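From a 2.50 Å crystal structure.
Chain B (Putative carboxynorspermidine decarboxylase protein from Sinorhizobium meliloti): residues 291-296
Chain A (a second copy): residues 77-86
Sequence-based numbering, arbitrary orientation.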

# COMPACT_ATOMS: atom_id res chain seq x y z
N CYS B 291 3.05 -5.75 -17.13
CA CYS B 291 3.57 -5.85 -15.79
C CYS B 291 4.09 -4.55 -15.31
O CYS B 291 4.47 -3.70 -16.11
CB CYS B 291 4.71 -6.83 -15.74
SG CYS B 291 4.34 -8.37 -16.53
N GLY B 292 4.11 -4.40 -13.99
CA GLY B 292 4.66 -3.23 -13.36
C GLY B 292 6.18 -3.18 -13.36
O GLY B 292 6.87 -4.14 -13.70
N LYS B 293 6.67 -2.04 -12.92
CA LYS B 293 8.08 -1.73 -12.86
C LYS B 293 8.72 -2.36 -11.60
O LYS B 293 9.90 -2.19 -11.38
CB LYS B 293 8.17 -0.21 -12.78
CG LYS B 293 9.25 0.45 -13.59
CD LYS B 293 9.16 1.97 -13.45
CE LYS B 293 10.46 2.54 -12.91
NZ LYS B 293 11.52 2.55 -13.95
N SER B 294 7.96 -3.07 -10.77
CA SER B 294 8.51 -3.65 -9.54
C SER B 294 9.29 -4.93 -9.81
O SER B 294 9.17 -5.54 -10.87
CB SER B 294 7.40 -3.92 -8.49
N CYS B 295 10.07 -5.30 -8.80
CA CYS B 295 10.74 -6.59 -8.69
C CYS B 295 9.77 -7.77 -8.47
O CYS B 295 9.98 -8.88 -9.00
CB CYS B 295 11.71 -6.51 -7.51
SG CYS B 295 12.78 -5.01 -7.56
N LEU B 296 8.70 -7.51 -7.69
CA LEU B 296 7.71 -8.52 -7.27
C LEU B 296 7.19 -9.41 -8.41
O LEU B 296 6.98 -8.95 -9.53
CB LEU B 296 6.52 -7.84 -6.50
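Chain A, residues 77-86: YSVAYGDNEI

Contacts between two copies of a protein need not be built from paired helices or strands. A single buried lysine, reaching from a loop of one subunit into a pocket of backbone and carboxylate oxygens in the other, can organise a small interface, and residues 291-296 of chain B against residues 77-86 of chain A provide a compact example. The chain A segment enters as a weakly bonded strand at about Tyr A77 and Ser A78, then turns through loop, with Glu A85 at the N-cap position just before a helix. The chains do not pair as a ladder; the backbones come nearest where the CA atoms of Lys B293 and Val A79 lie 5.8 Å apart, and the contact buries about 260 Å² in all.

Along chain B, Cys B291 directs its CB toward chain A, yet Cys B291 CB, the nearest atom of its side chain, stays 6.5 Å from Val A79 CG1 and makes no contact. Gly B292 is the first to touch, its carbonyl O lying 4.2 Å from Val A79 CG1. Lys B293 then dominates. Its CA-to-CB bond points sideways, but the long side chain runs away from Val A79 and brings its ammonium group among the polar atoms of the loop. There NZ donates a hydrogen bond to Ala A80 O at 2.7 Å and another to Glu A85 OE2 at 3.1 Å, the latter also a salt bridge. Ser A78 OG lies 3.6 Å from the same NZ.

The receiving site is braced from within chain A. Ala A80 N donates to Ser A78 OG at 3.0 Å, while Gly A82 N donates to Glu A85 OE2, also at 3.0 Å, so one carboxylate oxygen accepts both from its own loop and from the lysine of the other copy. The backbone bond from Glu A85 N to Gly A82 O, at 3.2 Å, ties the ends of this turn together.

While the lysine's end meets polar atoms, the chain B backbone packs on Val A79, whose CB points toward it. Lys B293 O lies 3.8 Å from Val A79 CB, and Ser B294 O approaches Val A79 CG2 to 3.3 Å, although the CB of Ser B294 points away. At Cys B295 the contact loosens, with N 4.4 Å from Val A79 CG2, and Leu B296 makes no contact. The valine thus lies against successive backbone groups of chain B, while the lysine carries the hydrogen bonds between the two segments.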

# COMPACT_ATOMS: atom_id res chain seq x y z
N TYR A 77 19.65 -0.80 -10.45
CA TYR A 77 18.98 -1.83 -11.21
C TYR A 77 17.58 -1.32 -11.54
O TYR A 77 17.08 -0.42 -10.88
CB TYR A 77 18.94 -3.19 -10.47
CG TYR A 77 18.04 -4.18 -11.17
CD1 TYR A 77 18.41 -4.74 -12.38
CD2 TYR A 77 16.79 -4.49 -10.67
CE1 TYR A 77 17.56 -5.61 -13.07
CE2 TYR A 77 15.93 -5.36 -11.34
CZ TYR A 77 16.32 -5.92 -12.52
OH TYR A 77 15.51 -6.78 -13.21
N SER A 78 16.96 -1.88 -12.56
CA SER A 78 15.57 -1.69 -12.71
C SER A 78 15.08 -2.62 -13.75
O SER A 78 15.74 -2.82 -14.75
CB SER A 78 15.27 -0.26 -13.08
OG SER A 78 13.96 -0.12 -13.60
N VAL A 79 13.92 -3.20 -13.50
CA VAL A 79 13.20 -3.99 -14.46
C VAL A 79 13.14 -3.28 -15.82
O VAL A 79 13.16 -3.92 -16.87
CB VAL A 79 11.77 -4.33 -13.89
CG1 VAL A 79 10.80 -4.84 -14.93
CG2 VAL A 79 11.91 -5.36 -12.78
N ALA A 80 13.05 -1.95 -15.81
CA ALA A 80 12.96 -1.18 -17.05
C ALA A 80 13.19 0.29 -16.73
O ALA A 80 12.56 0.85 -15.83
CB ALA A 80 11.60 -1.36 -17.70
N TYR A 81 14.10 0.91 -17.46
CA TYR A 81 14.36 2.33 -17.27
C TYR A 81 13.64 3.10 -18.32
O TYR A 81 13.47 2.62 -19.43
CB TYR A 81 15.83 2.62 -17.46
CG TYR A 81 16.70 1.92 -16.48
CD1 TYR A 81 17.40 0.77 -16.84
CD2 TYR A 81 16.84 2.42 -15.19
CE1 TYR A 81 18.23 0.13 -15.95
CE2 TYR A 81 17.66 1.80 -14.30
CZ TYR A 81 18.35 0.66 -14.67
OH TYR A 81 19.17 0.04 -13.75
N GLY A 82 13.24 4.32 -17.96
CA GLY A 82 12.71 5.26 -18.91
C GLY A 82 13.78 6.16 -19.54
O GLY A 82 14.82 6.47 -18.94
N ASP A 83 13.50 6.59 -20.77
CA ASP A 83 14.33 7.55 -21.48
C ASP A 83 14.43 8.84 -20.67
O ASP A 83 15.50 9.45 -20.58
CB ASP A 83 13.76 7.87 -22.87
CG ASP A 83 13.43 6.62 -23.71
OD1 ASP A 83 14.32 5.75 -23.94
OD2 ASP A 83 12.25 6.54 -24.16
N ASN A 84 13.31 9.23 -20.06
CA ASN A 84 13.26 10.48 -19.33
C ASN A 84 14.12 10.47 -18.04
O ASN A 84 14.34 11.51 -17.47
CB ASN A 84 11.81 10.85 -19.01
CG ASN A 84 11.22 9.97 -17.90
OD1 ASN A 84 11.64 8.81 -17.71
ND2 ASN A 84 10.25 10.52 -17.16
N GLU A 85 14.61 9.32 -17.61
CA GLU A 85 15.21 9.27 -16.28
C GLU A 85 16.59 8.68 -16.31
O GLU A 85 17.31 8.74 -15.32
CB GLU A 85 14.35 8.44 -15.30
CG GLU A 85 14.26 6.94 -15.69
CD GLU A 85 13.49 6.07 -14.69
OE1 GLU A 85 13.12 6.56 -13.60
OE2 GLU A 85 13.26 4.88 -15.02
N ILE A 86 16.95 8.11 -17.45
CA ILE A 86 18.16 7.31 -17.52
C ILE A 86 19.44 8.10 -17.25
O ILE A 86 20.37 7.55 -16.63
CB ILE A 86 18.23 6.47 -18.82
CG1 ILE A 86 19.56 5.69 -18.91
CG2 ILE A 86 17.97 7.35 -20.07
CD1 ILE A 86 19.78 4.62 -17.85